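Long-range contacts in beta 1-3 glucanase (Clostridium beijerinckii NCIMB 8052, PDB 5H4E), which probably hydrolyses beta-1,3-glucan as a glycoside hydrolase of family GH64: residues Arg96-Tyr101 against Phe136-Met141; Gln25-Ile30 against Gly102-Ile107; Ile150-Val155 against Tyr162-Val167; Gln12-Thr17 against Ile370-Trp375. All coordinates share one frame; numbering follows the deposited sequence.

Contact 1. Residues Arg96-Tyr101 against Phe136-Met141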
# COMPACT_ATOMS: atom_id res chain seq x y z
N ARG A 96 5.86 -5.54 -7.09
CA ARG A 96 6.12 -4.14 -6.79
C ARG A 96 7.10 -3.56 -7.79
O ARG A 96 8.16 -4.15 -8.06
CB ARG A 96 6.68 -3.98 -5.38
CG ARG A 96 5.74 -4.39 -4.28
CD ARG A 96 6.43 -4.22 -2.96
NE ARG A 96 5.50 -4.38 -1.86
CZ ARG A 96 5.78 -4.06 -0.60
NH1 ARG A 96 6.96 -3.57 -0.28
NH2 ARG A 96 4.85 -4.24 0.34
N MET A 97 6.77 -2.40 -8.36
CA MET A 97 7.72 -1.66 -9.17
C MET A 97 8.29 -0.53 -8.33
O MET A 97 7.64 0.49 -8.16
CB MET A 97 7.07 -1.10 -10.44
CG MET A 97 8.05 -0.35 -11.34
SD MET A 97 7.24 0.03 -12.92
CE MET A 97 8.62 0.59 -13.92
N TYR A 98 9.50 -0.72 -7.81
CA TYR A 98 10.17 0.33 -7.04
C TYR A 98 10.77 1.35 -8.00
O TYR A 98 11.45 0.97 -8.95
CB TYR A 98 11.29 -0.24 -6.15
CG TYR A 98 10.83 -1.09 -4.99
CD1 TYR A 98 10.49 -0.52 -3.77
CD2 TYR A 98 10.77 -2.48 -5.11
CE1 TYR A 98 10.09 -1.29 -2.71
CE2 TYR A 98 10.36 -3.26 -4.05
CZ TYR A 98 10.03 -2.66 -2.85
OH TYR A 98 9.62 -3.43 -1.78
N ILE A 99 10.54 2.63 -7.74
CA ILE A 99 11.10 3.69 -8.55
C ILE A 99 11.78 4.68 -7.60
O ILE A 99 11.12 5.30 -6.78
CB ILE A 99 10.03 4.40 -9.40
CG1 ILE A 99 9.36 3.38 -10.33
CG2 ILE A 99 10.66 5.55 -10.23
CD1 ILE A 99 8.14 3.91 -11.05
N SER A 100 13.11 4.79 -7.71
CA SER A 100 13.86 5.66 -6.80
C SER A 100 14.56 6.77 -7.56
O SER A 100 14.80 6.67 -8.76
CB SER A 100 14.87 4.85 -5.98
OG SER A 100 15.80 4.19 -6.82
N TYR A 101 14.86 7.85 -6.84
CA TYR A 101 15.51 9.01 -7.40
C TYR A 101 16.96 9.08 -6.90
O TYR A 101 17.22 8.78 -5.72
CB TYR A 101 14.76 10.29 -6.99
CG TYR A 101 13.38 10.50 -7.58
CD1 TYR A 101 12.95 9.82 -8.72
CD2 TYR A 101 12.52 11.44 -7.02
CE1 TYR A 101 11.68 10.06 -9.26
CE2 TYR A 101 11.27 11.69 -7.54
CZ TYR A 101 10.86 11.00 -8.66
OH TYR A 101 9.60 11.28 -9.15
N PHE A 136 12.06 7.37 -2.79
CA PHE A 136 11.49 6.25 -3.55
C PHE A 136 10.01 6.10 -3.28
O PHE A 136 9.51 6.51 -2.23
CB PHE A 136 12.22 4.94 -3.23
CG PHE A 136 11.90 4.38 -1.85
CD1 PHE A 136 10.83 3.53 -1.66
CD2 PHE A 136 12.69 4.72 -0.76
CE1 PHE A 136 10.53 3.02 -0.41
CE2 PHE A 136 12.41 4.21 0.50
CZ PHE A 136 11.32 3.37 0.68
N GLU A 137 9.31 5.50 -4.25
CA GLU A 137 7.95 5.00 -4.08
C GLU A 137 7.90 3.63 -4.76
O GLU A 137 8.87 3.24 -5.42
CB GLU A 137 6.92 5.95 -4.71
CG GLU A 137 6.96 7.37 -4.17
CD GLU A 137 6.27 7.52 -2.81
OE1 GLU A 137 5.94 6.49 -2.16
OE2 GLU A 137 6.06 8.67 -2.39
N TRP A 138 6.80 2.90 -4.58
CA TRP A 138 6.55 1.74 -5.44
C TRP A 138 5.09 1.68 -5.90
O TRP A 138 4.18 2.14 -5.20
CB TRP A 138 6.97 0.42 -4.74
CG TRP A 138 6.10 -0.04 -3.58
CD1 TRP A 138 4.92 -0.72 -3.66
CD2 TRP A 138 6.38 0.10 -2.19
NE1 TRP A 138 4.44 -0.99 -2.41
CE2 TRP A 138 5.32 -0.49 -1.48
CE3 TRP A 138 7.43 0.68 -1.46
CZ2 TRP A 138 5.26 -0.52 -0.09
CZ3 TRP A 138 7.37 0.65 -0.07
CH2 TRP A 138 6.29 0.06 0.60
N ALA A 139 4.89 1.16 -7.10
CA ALA A 139 3.56 0.79 -7.59
C ALA A 139 3.33 -0.68 -7.25
O ALA A 139 4.27 -1.50 -7.32
CB ALA A 139 3.45 1.02 -9.09
N GLU A 140 2.11 -1.03 -6.84
CA GLU A 140 1.78 -2.43 -6.59
C GLU A 140 0.93 -2.96 -7.74
O GLU A 140 0.10 -2.23 -8.26
CB GLU A 140 1.03 -2.57 -5.25
CG GLU A 140 1.89 -2.13 -4.07
CD GLU A 140 1.17 -2.14 -2.74
OE1 GLU A 140 -0.06 -1.94 -2.72
OE2 GLU A 140 1.84 -2.31 -1.71
N MET A 141 1.16 -4.20 -8.17
CA MET A 141 0.35 -4.71 -9.28
C MET A 141 0.29 -6.23 -9.31
O MET A 141 1.15 -6.92 -8.77
CB MET A 141 0.89 -4.21 -10.62
CG MET A 141 2.04 -5.00 -11.15
SD MET A 141 3.23 -3.88 -11.88
CE MET A 141 3.93 -3.27 -10.35
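The guanidinium of Arg96 lies over one face of the Trp138 indole with the two planes only 13° apart, a cation-pi stack offset toward the ring rim, where Arg96 NH1 is 3.5 Å from Trp138 CZ2. The arginine chain, extended from CG to NE, runs beside the indole and points the same way. Its CD adds a CH-pi contact, sitting 3.9 Å from the centroid of the five-membered ring of Trp138. Tyr98 approaches the same indole obliquely, CE1 reaching CE3 of Trp138 at 3.5 Å. Bonds in the planes of the guanidinium and the indole help set the rotation of both stacked groups. Arg96 NH1 donates to Tyr98 OH at 3.1 Å, while Trp138 NE1 gives an almost straight bond (175°) of 3.0 Å in the indole plane, reaching Glu140 OE2 on its anti side from out of the carboxylate plane. All four side chains project from one face of an antiparallel sheet, in which strands 95-101 and 136-144 are neighbours within the beta-rich part of this GH64 fold. Tyr98 and Trp138 form a non-hydrogen-bonded pair, flanked by the hydrogen-bonded pairs Met97-Ala139 and Ile99-Glu137; Ile99 N reaches Glu137 O at 2.9 Å. On the opposite face Met97 CB lies 3.8 Å from Met141 CE, and Met97 and Ile99 pack on Ile371 of the facing sheet. The Glu137 carboxylate leads away from strand 95-101, to the backbone N of Tyr160. A further shell lies beyond strand 95-101, where the backbones of Tyr98 and Ser100 bond to Ala29 and Tyr27.

Contact 2. Residues Gln25-Ile30 against Gly102-Ile107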
# COMPACT_ATOMS: atom_id res chain seq x y z
N GLN A 25 18.79 9.74 -13.60
CA GLN A 25 18.77 9.77 -12.14
C GLN A 25 17.54 9.06 -11.55
O GLN A 25 17.27 9.15 -10.35
CB GLN A 25 18.84 11.21 -11.64
CG GLN A 25 20.11 11.91 -12.07
CD GLN A 25 20.10 13.40 -11.78
OE1 GLN A 25 19.06 14.05 -11.87
NE2 GLN A 25 21.27 13.95 -11.45
N ILE A 26 16.80 8.38 -12.42
CA ILE A 26 15.62 7.64 -11.99
C ILE A 26 15.87 6.15 -12.21
O ILE A 26 16.27 5.75 -13.29
CB ILE A 26 14.37 8.10 -12.76
CG1 ILE A 26 14.10 9.58 -12.48
CG2 ILE A 26 13.15 7.24 -12.39
CD1 ILE A 26 12.99 10.17 -13.35
N TYR A 27 15.63 5.35 -11.18
CA TYR A 27 15.90 3.91 -11.25
C TYR A 27 14.64 3.10 -11.02
O TYR A 27 13.90 3.38 -10.09
CB TYR A 27 16.94 3.51 -10.22
CG TYR A 27 18.27 4.20 -10.37
CD1 TYR A 27 19.37 3.52 -10.90
CD2 TYR A 27 18.44 5.53 -9.98
CE1 TYR A 27 20.60 4.14 -11.03
CE2 TYR A 27 19.69 6.16 -10.11
CZ TYR A 27 20.76 5.45 -10.64
OH TYR A 27 22.00 6.04 -10.79
N TRP A 28 14.40 2.08 -11.84
CA TRP A 28 13.28 1.19 -11.57
C TRP A 28 13.68 -0.29 -11.50
O TRP A 28 14.65 -0.71 -12.15
CB TRP A 28 12.17 1.37 -12.61
CG TRP A 28 12.58 0.96 -13.98
CD1 TRP A 28 13.12 1.75 -14.96
CD2 TRP A 28 12.45 -0.34 -14.55
NE1 TRP A 28 13.34 1.02 -16.09
CE2 TRP A 28 12.94 -0.27 -15.87
CE3 TRP A 28 11.97 -1.57 -14.08
CZ2 TRP A 28 12.98 -1.37 -16.71
CZ3 TRP A 28 12.01 -2.66 -14.93
CH2 TRP A 28 12.50 -2.55 -16.23
N ALA A 29 12.93 -1.04 -10.71
CA ALA A 29 13.04 -2.49 -10.63
C ALA A 29 11.66 -3.06 -10.35
O ALA A 29 10.88 -2.45 -9.62
CB ALA A 29 14.03 -2.91 -9.52
N ILE A 30 11.33 -4.20 -10.95
CA ILE A 30 10.07 -4.88 -10.62
C ILE A 30 10.36 -6.22 -9.97
O ILE A 30 11.06 -7.05 -10.56
CB ILE A 30 9.18 -5.11 -11.85
CG1 ILE A 30 8.84 -3.78 -12.52
CG2 ILE A 30 7.91 -5.85 -11.46
CD1 ILE A 30 8.10 -3.95 -13.85
N GLY A 102 17.89 9.48 -7.76
CA GLY A 102 19.26 9.74 -7.32
C GLY A 102 20.15 8.51 -7.26
O GLY A 102 21.30 8.54 -7.71
N LYS A 103 19.64 7.43 -6.68
CA LYS A 103 20.37 6.18 -6.61
C LYS A 103 19.37 5.04 -6.51
O LYS A 103 18.21 5.26 -6.13
CB LYS A 103 21.34 6.16 -5.42
CG LYS A 103 20.69 6.51 -4.10
CD LYS A 103 21.39 5.83 -2.93
CE LYS A 103 22.75 6.41 -2.63
NZ LYS A 103 23.43 5.68 -1.51
N PRO A 104 19.79 3.82 -6.87
CA PRO A 104 18.87 2.69 -6.73
C PRO A 104 18.71 2.30 -5.27
O PRO A 104 19.53 2.67 -4.43
CB PRO A 104 19.56 1.58 -7.53
CG PRO A 104 21.01 1.92 -7.42
CD PRO A 104 21.06 3.41 -7.50
N LEU A 105 17.68 1.53 -4.99
CA LEU A 105 17.47 1.01 -3.64
C LEU A 105 18.42 -0.15 -3.39
O LEU A 105 18.92 -0.77 -4.33
CB LEU A 105 16.01 0.56 -3.46
CG LEU A 105 15.00 1.70 -3.60
CD1 LEU A 105 13.59 1.19 -3.40
CD2 LEU A 105 15.33 2.75 -2.56
N TYR A 106 18.69 -0.41 -2.12
CA TYR A 106 19.49 -1.57 -1.72
C TYR A 106 18.58 -2.71 -1.28
O TYR A 106 18.07 -2.70 -0.15
CB TYR A 106 20.44 -1.22 -0.59
CG TYR A 106 21.42 -0.11 -0.88
CD1 TYR A 106 22.64 -0.37 -1.51
CD2 TYR A 106 21.14 1.19 -0.50
CE1 TYR A 106 23.54 0.64 -1.77
CE2 TYR A 106 22.04 2.22 -0.76
CZ TYR A 106 23.24 1.94 -1.38
OH TYR A 106 24.12 2.96 -1.63
N ILE A 107 18.39 -3.69 -2.16
CA ILE A 107 17.52 -4.82 -1.87
C ILE A 107 18.33 -6.08 -1.56
O ILE A 107 19.07 -6.58 -2.43
CB ILE A 107 16.56 -5.09 -3.05
CG1 ILE A 107 15.59 -3.90 -3.22
CG2 ILE A 107 15.82 -6.40 -2.84
CD1 ILE A 107 14.66 -4.03 -4.41
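Tyr27 lays one face of its ring against Pro104, a proline-aromatic CH-pi contact that holds the loop following strand 95-101 against the neighbouring strand 26-33 of the antiparallel sheet. Pro104 CD sits over the centre of the ring, 3.7 Å from the Tyr27 centroid and 12° off the ring normal. The first torsion of Tyr27 helps set this up: CG stands anti to the carbonyl carbon (chi1 -59°), on a CB that already points at the loop. The ring spreads over backbone as well as proline. CE2 of Tyr27 comes within 3.6 Å of Lys103 CA, with Lys103 C close to CD2 of the same ring. On the other flank CD1 of Tyr27 is 3.9 Å from Pro104 CB. The Pro104 ring passes the phenol at a slant, and the proline also touches Leu63. Beside this apolar patch the backbone makes one direct bond, Gly102 N to Gln25 O at 2.7 Å, lying in the carbonyl plane. It follows the bond between the backbones of Ser100 and Tyr27, so strand-like pairing persists one step into the loop before Gly102, at a positive phi, turns the chain. The loop is also tied back to the strand it leaves, for Lys103 O bonds to Ser100 OG. The Lys103 side chain starts away from strand 26-33 and bends at chi3 (72°), which places CE; its NZ then meets the Tyr106 ring at the edge, in plane, donating to Tyr106 OH at 2.8 Å.

Contact 3. Residues Ile150-Val155 against Tyr162-Val167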
# COMPACT_ATOMS: atom_id res chain seq x y z
N ILE A 150 -3.48 -2.37 -10.57
CA ILE A 150 -2.26 -1.64 -10.31
C ILE A 150 -2.61 -0.42 -9.47
O ILE A 150 -3.70 0.15 -9.62
CB ILE A 150 -1.54 -1.25 -11.64
CG1 ILE A 150 -0.24 -0.49 -11.35
CG2 ILE A 150 -2.47 -0.45 -12.57
CD1 ILE A 150 0.69 -0.41 -12.55
N ASN A 151 -1.75 -0.05 -8.52
CA ASN A 151 -2.07 1.09 -7.66
C ASN A 151 -0.83 1.78 -7.09
O ASN A 151 0.21 1.14 -6.89
CB ASN A 151 -2.99 0.66 -6.49
CG ASN A 151 -2.36 -0.43 -5.62
OD1 ASN A 151 -2.49 -1.62 -5.92
ND2 ASN A 151 -1.69 -0.03 -4.54
N THR A 152 -0.96 3.08 -6.87
CA THR A 152 -0.06 3.80 -5.97
C THR A 152 -0.43 3.42 -4.54
O THR A 152 -1.53 2.93 -4.28
CB THR A 152 -0.17 5.32 -6.11
OG1 THR A 152 -1.46 5.76 -5.66
CG2 THR A 152 0.03 5.76 -7.55
N THR A 153 0.46 3.68 -3.59
CA THR A 153 0.10 3.37 -2.22
C THR A 153 0.70 4.36 -1.23
O THR A 153 1.89 4.67 -1.30
CB THR A 153 0.53 1.93 -1.84
OG1 THR A 153 0.25 1.71 -0.45
CG2 THR A 153 2.02 1.70 -2.11
N ARG A 154 -0.14 4.86 -0.33
CA ARG A 154 0.36 5.67 0.79
C ARG A 154 0.19 4.91 2.09
O ARG A 154 0.08 5.50 3.15
CB ARG A 154 -0.36 7.02 0.87
CG ARG A 154 0.36 8.14 0.12
CD ARG A 154 0.42 7.84 -1.37
NE ARG A 154 1.31 8.74 -2.09
CZ ARG A 154 2.63 8.57 -2.20
NH1 ARG A 154 3.22 7.52 -1.63
NH2 ARG A 154 3.35 9.45 -2.88
N VAL A 155 0.18 3.58 2.01
CA VAL A 155 -0.05 2.78 3.20
C VAL A 155 1.12 2.89 4.18
O VAL A 155 0.92 2.90 5.39
CB VAL A 155 -0.32 1.31 2.82
CG1 VAL A 155 -0.30 0.40 4.04
CG2 VAL A 155 -1.67 1.22 2.10
N TYR A 162 3.13 10.87 -7.06
CA TYR A 162 3.09 10.04 -8.26
C TYR A 162 1.68 9.53 -8.51
O TYR A 162 0.83 9.52 -7.62
CB TYR A 162 4.10 8.87 -8.20
CG TYR A 162 3.78 7.70 -7.28
CD1 TYR A 162 3.86 6.39 -7.75
CD2 TYR A 162 3.46 7.89 -5.94
CE1 TYR A 162 3.61 5.30 -6.90
CE2 TYR A 162 3.20 6.81 -5.09
CZ TYR A 162 3.28 5.53 -5.58
OH TYR A 162 3.02 4.45 -4.73
N ASN A 163 1.41 9.19 -9.76
CA ASN A 163 0.07 8.77 -10.14
C ASN A 163 0.24 7.82 -11.30
O ASN A 163 1.30 7.79 -11.94
CB ASN A 163 -0.83 9.97 -10.49
CG ASN A 163 -0.35 10.76 -11.71
OD1 ASN A 163 -0.55 10.36 -12.86
ND2 ASN A 163 0.25 11.91 -11.47
N ILE A 164 -0.79 7.02 -11.56
CA ILE A 164 -0.70 6.02 -12.60
C ILE A 164 -1.89 6.16 -13.52
O ILE A 164 -3.03 6.34 -13.06
CB ILE A 164 -0.63 4.59 -11.98
CG1 ILE A 164 0.58 4.47 -11.04
CG2 ILE A 164 -0.64 3.50 -13.09
CD1 ILE A 164 0.58 3.20 -10.20
N GLN A 165 -1.63 6.09 -14.82
CA GLN A 165 -2.69 6.00 -15.82
C GLN A 165 -2.75 4.60 -16.38
O GLN A 165 -1.78 4.13 -16.97
CB GLN A 165 -2.46 7.00 -16.95
CG GLN A 165 -3.47 6.84 -18.11
CD GLN A 165 -3.10 7.70 -19.32
OE1 GLN A 165 -1.98 8.21 -19.41
NE2 GLN A 165 -4.03 7.86 -20.25
N LEU A 166 -3.88 3.91 -16.21
CA LEU A 166 -4.02 2.57 -16.75
C LEU A 166 -4.92 2.63 -17.97
O LEU A 166 -6.03 3.20 -17.91
CB LEU A 166 -4.59 1.59 -15.71
CG LEU A 166 -4.90 0.19 -16.26
CD1 LEU A 166 -3.63 -0.50 -16.79
CD2 LEU A 166 -5.60 -0.70 -15.22
N VAL A 167 -4.45 2.04 -19.06
CA VAL A 167 -5.16 2.08 -20.33
C VAL A 167 -5.46 0.66 -20.79
O VAL A 167 -4.54 -0.16 -20.96
CB VAL A 167 -4.34 2.81 -21.43
CG1 VAL A 167 -5.10 2.79 -22.77
CG2 VAL A 167 -4.03 4.24 -20.99
O HOH W 1 -0.33 8.24 -5.18
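An ST turn, in which Thr153 OG1 accepts from Val155 N, lies beyond strand 147-151, and Tyr162 packs its phenol against the residues that lead into it. Thr153 N donates to Tyr162 OH at 2.9 Å (161° at the hydrogen). The same hydroxyl also bonds to the carbonyl oxygen of Trp138, so two backbone groups grip it. Thr152 covers one face of the ring: its CG2 lies 3.8 Å from the Tyr162 centroid, toward the rim, and Thr152 CB is 3.5 Å from Tyr162 CZ. Thr152 OG1, set between the backbone N and the carbonyl carbon (chi1 67°), is hydrogen-bonded to a water at 2.8 Å; that water donates to Tyr162 O. The contact spans two sheets packed face to face, strand 147-151 belonging to the antiparallel one and strand 162-168 to the mixed one. Ile164 fills the interface with CD1, 3.7 Å from Thr152 CG2 and 4.0 Å from Ile150 CG1. Farther along, Ile150 CG2 meets Leu166 CD2. At the Tyr162 edge the guanidinium of Arg154 turns its own face to the ring rim, planes 71° apart, with Arg154 NH2 3.4 Å from Tyr162 CD2. Salt bridges from NH2 to Asp178 and Glu137 hold that group in place, and Arg154 NH1 bonds to Thr153 O.

Contact 4. Residues Gln12-Thr17 against Ile370-Trp375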
# COMPACT_ATOMS: atom_id res chain seq x y z
N GLN A 12 5.16 2.30 -18.51
CA GLN A 12 6.03 3.38 -18.97
C GLN A 12 6.30 4.36 -17.84
O GLN A 12 5.36 4.93 -17.28
CB GLN A 12 5.38 4.11 -20.15
CG GLN A 12 6.12 5.36 -20.60
CD GLN A 12 7.40 5.02 -21.35
OE1 GLN A 12 7.37 4.34 -22.38
NE2 GLN A 12 8.53 5.45 -20.82
N VAL A 13 7.57 4.57 -17.48
CA VAL A 13 7.88 5.61 -16.50
C VAL A 13 7.90 6.96 -17.20
O VAL A 13 8.51 7.11 -18.27
CB VAL A 13 9.25 5.38 -15.79
CG1 VAL A 13 9.50 6.47 -14.74
CG2 VAL A 13 9.28 4.00 -15.11
N LYS A 14 7.19 7.94 -16.62
CA LYS A 14 7.22 9.31 -17.13
C LYS A 14 7.80 10.27 -16.09
O LYS A 14 7.29 10.37 -14.97
CB LYS A 14 5.82 9.76 -17.55
CG LYS A 14 5.77 11.15 -18.14
CD LYS A 14 6.30 11.19 -19.56
CE LYS A 14 6.25 12.62 -20.10
NZ LYS A 14 4.98 13.29 -19.69
N ASN A 15 8.84 10.99 -16.48
CA ASN A 15 9.54 11.93 -15.59
C ASN A 15 8.82 13.27 -15.51
O ASN A 15 8.88 14.08 -16.45
CB ASN A 15 10.98 12.10 -16.09
CG ASN A 15 11.85 12.96 -15.18
OD1 ASN A 15 11.37 13.61 -14.26
ND2 ASN A 15 13.14 12.97 -15.46
N ASN A 16 8.13 13.51 -14.39
CA ASN A 16 7.42 14.78 -14.20
C ASN A 16 8.02 15.59 -13.05
O ASN A 16 7.31 16.33 -12.37
CB ASN A 16 5.93 14.54 -13.94
CG ASN A 16 5.23 13.94 -15.15
OD1 ASN A 16 5.52 14.30 -16.29
ND2 ASN A 16 4.31 13.02 -14.90
N THR A 17 9.32 15.43 -12.83
CA THR A 17 10.00 16.07 -11.71
C THR A 17 10.42 17.50 -12.04
O THR A 17 11.05 18.18 -11.22
CB THR A 17 11.23 15.27 -11.26
OG1 THR A 17 12.24 15.31 -12.27
CG2 THR A 17 10.85 13.82 -10.99
N ILE A 370 0.96 4.22 -17.62
CA ILE A 370 1.98 5.25 -17.46
C ILE A 370 2.20 5.52 -15.98
O ILE A 370 1.25 5.81 -15.26
CB ILE A 370 1.60 6.59 -18.13
CG1 ILE A 370 1.24 6.42 -19.62
CG2 ILE A 370 2.70 7.62 -17.90
CD1 ILE A 370 2.37 5.94 -20.47
N ILE A 371 3.44 5.44 -15.52
CA ILE A 371 3.72 5.77 -14.13
C ILE A 371 4.40 7.13 -14.09
O ILE A 371 5.56 7.29 -14.47
CB ILE A 371 4.54 4.69 -13.45
CG1 ILE A 371 3.81 3.35 -13.63
CG2 ILE A 371 4.70 5.00 -11.96
CD1 ILE A 371 4.60 2.15 -13.21
N ASN A 372 3.61 8.11 -13.67
CA ASN A 372 4.01 9.50 -13.64
C ASN A 372 4.67 9.84 -12.32
O ASN A 372 4.00 9.96 -11.31
CB ASN A 372 2.79 10.41 -13.83
CG ASN A 372 2.21 10.30 -15.22
OD1 ASN A 372 2.85 10.66 -16.21
ND2 ASN A 372 0.99 9.79 -15.30
N VAL A 373 5.99 10.01 -12.34
CA VAL A 373 6.69 10.27 -11.10
C VAL A 373 7.12 11.74 -11.05
O VAL A 373 7.71 12.26 -12.00
CB VAL A 373 7.90 9.30 -10.92
CG1 VAL A 373 7.39 7.85 -10.79
CG2 VAL A 373 8.95 9.42 -12.06
N GLY A 374 6.78 12.42 -9.96
CA GLY A 374 6.91 13.86 -9.92
C GLY A 374 7.69 14.41 -8.74
O GLY A 374 8.41 13.67 -8.07
N TRP A 375 7.55 15.71 -8.50
CA TRP A 375 8.32 16.39 -7.46
C TRP A 375 7.65 17.69 -7.04
O TRP A 375 6.76 18.18 -7.74
CB TRP A 375 9.75 16.65 -7.95
CG TRP A 375 10.68 17.08 -6.84
CD1 TRP A 375 11.12 18.34 -6.59
CD2 TRP A 375 11.25 16.24 -5.82
NE1 TRP A 375 11.92 18.34 -5.48
CE2 TRP A 375 12.03 17.07 -4.99
CE3 TRP A 375 11.17 14.87 -5.53
CZ2 TRP A 375 12.73 16.58 -3.89
CZ3 TRP A 375 11.87 14.38 -4.43
CH2 TRP A 375 12.64 15.24 -3.63
O HOH W 2 3.95 12.84 -11.56
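Asn16 and Asn372 both carry CG anti to the carbonyl carbon (chi1 -65° and -68°), which helps bring their amides together on one face of the sheet. Asn16 ND2 donates a bent bond to Asn372 OD1 at 3.1 Å, from a position tilted out of that carbonyl's plane. Asn372 OD1 also touches Lys14 CB at 3.4 Å, while Asn372 ND2 turns to Asn163 on the next strand. On the same face, chi2 of Ile370 (-63°) swings CD1 to within 3.5 Å of Gln12 CB. On the other face Val13 CG1 meets Val373 CG2 at 4.0 Å, near Met97 and Tyr101 of the facing sheet. Between the faces the backbones exchange bonds in alternation, from Ile371 N to Gln12 O at one end to Asn16 N to Val373 O, at 2.7 Å, at the other. At Asn15 an Asx turn forms: OD1 accepts from Thr17 N at 3.1 Å and from Thr17 OG1. Lys14 bonds through its N and O to Ile371 and Val373, the two residues flanking its pair Asn372; this staggered pattern is that of parallel strands, here joining the first and last strands of the chain inside a mixed sheet.

How the contacts relate
Contacts 1 and 3 are buried, contact 4 is partly buried and contact 2 lies at the surface. Contact 1 pairs two strands of the antiparallel sheet, and contact 4 two of the mixed sheet, one antiparallel and the other parallel. Contact 3 instead crosses between the sheets by side chains, a tyrosine hydroxyl held by backbone, and a water; its strand 162-168 lies beside strand 366-374 of contact 4 in the mixed sheet. Contact 2 continues strand 95-101 of contact 1 into its exit loop. A buried salt bridge links contacts 1 and 3, whereas contact 2 relies on one backbone bond and a proline-aromatic touch. Tyr101 OH, bonded to Gly374 O, joins contact 1 to contact 4.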